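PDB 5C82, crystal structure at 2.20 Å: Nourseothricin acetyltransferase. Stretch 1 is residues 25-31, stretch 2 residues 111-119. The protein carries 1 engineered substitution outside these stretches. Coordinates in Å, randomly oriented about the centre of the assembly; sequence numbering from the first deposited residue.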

# COMPACT_ATOMS: atom_id res chain seq x y z
N ALA A 25 -16.02 5.87 19.88
CA ALA A 25 -16.40 4.98 20.98
C ALA A 25 -16.70 3.55 20.60
O ALA A 25 -16.66 2.68 21.47
CB ALA A 25 -17.60 5.55 21.72
N LEU A 26 -17.08 3.30 19.33
CA LEU A 26 -17.44 1.96 18.88
C LEU A 26 -16.27 1.01 19.08
O LEU A 26 -15.12 1.32 18.75
CB LEU A 26 -17.96 1.96 17.43
CG LEU A 26 -18.51 0.63 16.87
CD1 LEU A 26 -19.72 0.87 15.99
CD2 LEU A 26 -17.43 -0.12 16.10
N ASP A 27 -16.58 -0.15 19.64
CA ASP A 27 -15.65 -1.20 19.98
C ASP A 27 -15.24 -2.07 18.78
O ASP A 27 -15.94 -3.02 18.43
CB ASP A 27 -16.27 -2.06 21.11
CG ASP A 27 -15.34 -3.09 21.73
OD1 ASP A 27 -14.11 -2.88 21.68
OD2 ASP A 27 -15.85 -4.05 22.34
N GLY A 28 -14.08 -1.77 18.21
CA GLY A 28 -13.53 -2.54 17.10
C GLY A 28 -12.67 -3.71 17.53
O GLY A 28 -11.96 -4.30 16.70
N SER A 29 -12.70 -4.07 18.83
CA SER A 29 -11.88 -5.16 19.34
C SER A 29 -12.48 -6.49 18.98
O SER A 29 -13.66 -6.55 18.66
CB SER A 29 -11.68 -5.04 20.85
OG SER A 29 -12.91 -5.27 21.51
N PHE A 30 -11.66 -7.54 19.00
CA PHE A 30 -12.10 -8.91 18.68
C PHE A 30 -11.19 -9.93 19.37
O PHE A 30 -10.03 -9.63 19.68
CB PHE A 30 -12.08 -9.15 17.15
CG PHE A 30 -10.71 -9.04 16.51
CD1 PHE A 30 -10.27 -7.83 15.98
CD2 PHE A 30 -9.89 -10.16 16.37
CE1 PHE A 30 -9.02 -7.72 15.38
CE2 PHE A 30 -8.65 -10.06 15.73
CZ PHE A 30 -8.21 -8.83 15.28
N THR A 31 -11.71 -11.13 19.56
CA THR A 31 -11.02 -12.29 20.13
C THR A 31 -11.04 -13.37 19.03
O THR A 31 -12.05 -13.55 18.35
CB THR A 31 -11.66 -12.70 21.46
OG1 THR A 31 -11.58 -11.59 22.37
CG2 THR A 31 -10.98 -13.90 22.09
N ILE A 111 -13.59 -0.24 8.47
CA ILE A 111 -14.93 -0.84 8.59
C ILE A 111 -14.98 -1.50 9.97
O ILE A 111 -14.06 -2.26 10.30
CB ILE A 111 -15.38 -1.75 7.41
CG1 ILE A 111 -16.83 -2.29 7.65
CG2 ILE A 111 -14.35 -2.87 7.10
CD1 ILE A 111 -17.49 -3.04 6.47
N GLU A 112 -15.97 -1.15 10.78
CA GLU A 112 -16.11 -1.72 12.12
C GLU A 112 -17.55 -1.90 12.52
O GLU A 112 -18.39 -1.05 12.22
CB GLU A 112 -15.33 -0.90 13.16
CG GLU A 112 -13.98 -1.53 13.49
CD GLU A 112 -12.83 -0.55 13.65
OE1 GLU A 112 -12.95 0.40 14.46
OE2 GLU A 112 -11.78 -0.77 12.99
N VAL A 113 -17.85 -3.04 13.14
CA VAL A 113 -19.17 -3.41 13.60
C VAL A 113 -19.06 -3.68 15.12
O VAL A 113 -18.10 -4.33 15.54
CB VAL A 113 -19.74 -4.62 12.79
CG1 VAL A 113 -21.10 -5.10 13.31
CG2 VAL A 113 -19.85 -4.27 11.31
N ALA A 114 -20.01 -3.15 15.94
CA ALA A 114 -20.04 -3.35 17.40
C ALA A 114 -20.17 -4.85 17.66
O ALA A 114 -20.91 -5.50 16.92
CB ALA A 114 -21.18 -2.57 18.04
N PRO A 115 -19.39 -5.42 18.61
CA PRO A 115 -19.36 -6.89 18.79
C PRO A 115 -20.69 -7.62 18.89
O PRO A 115 -20.77 -8.72 18.35
CB PRO A 115 -18.52 -7.10 20.07
CG PRO A 115 -18.29 -5.74 20.63
CD PRO A 115 -18.43 -4.76 19.52
N GLU A 116 -21.71 -6.99 19.51
CA GLU A 116 -23.07 -7.54 19.67
C GLU A 116 -23.81 -7.61 18.32
O GLU A 116 -24.73 -8.41 18.16
CB GLU A 116 -23.91 -6.65 20.62
CG GLU A 116 -23.14 -5.91 21.72
CD GLU A 116 -22.60 -4.55 21.33
OE1 GLU A 116 -23.41 -3.64 21.04
OE2 GLU A 116 -21.36 -4.38 21.36
N HIS A 117 -23.43 -6.73 17.37
CA HIS A 117 -24.04 -6.62 16.05
C HIS A 117 -23.33 -7.47 15.02
O HIS A 117 -23.78 -7.56 13.87
CB HIS A 117 -24.14 -5.15 15.63
CG HIS A 117 -24.98 -4.35 16.58
ND1 HIS A 117 -26.36 -4.45 16.58
CD2 HIS A 117 -24.60 -3.49 17.56
CE1 HIS A 117 -26.78 -3.64 17.54
NE2 HIS A 117 -25.75 -3.04 18.15
N ARG A 118 -22.21 -8.11 15.42
CA ARG A 118 -21.46 -8.97 14.51
C ARG A 118 -22.24 -10.23 14.14
O ARG A 118 -22.87 -10.86 15.00
CB ARG A 118 -20.05 -9.26 15.05
CG ARG A 118 -19.15 -8.05 14.86
CD ARG A 118 -17.77 -8.24 15.44
NE ARG A 118 -17.28 -6.96 15.94
CZ ARG A 118 -16.19 -6.79 16.67
NH1 ARG A 118 -15.42 -7.83 16.98
NH2 ARG A 118 -15.85 -5.58 17.09
N GLY A 119 -22.27 -10.53 12.84
CA GLY A 119 -23.03 -11.65 12.31
C GLY A 119 -24.52 -11.37 12.22
O GLY A 119 -25.32 -12.31 12.27

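A single arginine can fasten a loop to the end of a strand by satisfying backbone carbonyls from both segments at once, and nourseothricin acetyltransferase offers a compact example. The two stretches, distant in sequence, bury 354 Å² between them, counting both sides.

Stretch 2 enters as a strand, and its first residue, Ile 111, takes no part in the contact. Glu 112 turns its CA-to-CB bond toward stretch 1, with its CB 3.7 Å from CD2 of Leu 26 and its CG 3.8 Å from CA of Gly 28. Glycine suits this position because an ideal CB there would fall 2.7 Å from OE1 of Glu 112, a clash. The CA-to-CB bond of Val 113 points away, and its contacts are made by the backbone. Ala 114 is buried, and its methyl gives Leu 26 an apolar neighbour: CD1 of Leu 26 is 4.3 Å from CB of Ala 114, and CD2 of Leu 26 is 4.0 Å from N of Ala 114. Pro 115 sets its ring carbons against oxygens of Asp 27, CD 3.2 Å from Asp 27 O and CG 3.4 Å from Asp 27 OD2.

The chain then turns, with His 117 N donating to Ala 114 O at 2.8 Å, and Arg 118 reaches back toward stretch 1. Its NE and NH2 donate to Val 113 O at 2.8 and 3.0 Å, anchoring the guanidinium to its own stretch. Across the interface, NH1 and NH2 both donate to Ser 29 O, at 2.7 and 2.9 Å, and this carbonyl lies near the guanidinium plane, as a planar donor group favours. Within stretch 1, Ser 29 OG donates to Asp 27 OD1 at 2.7 Å, bracing the loop that presents the acceptor. Gly 119, at positive phi, lies beyond the contact.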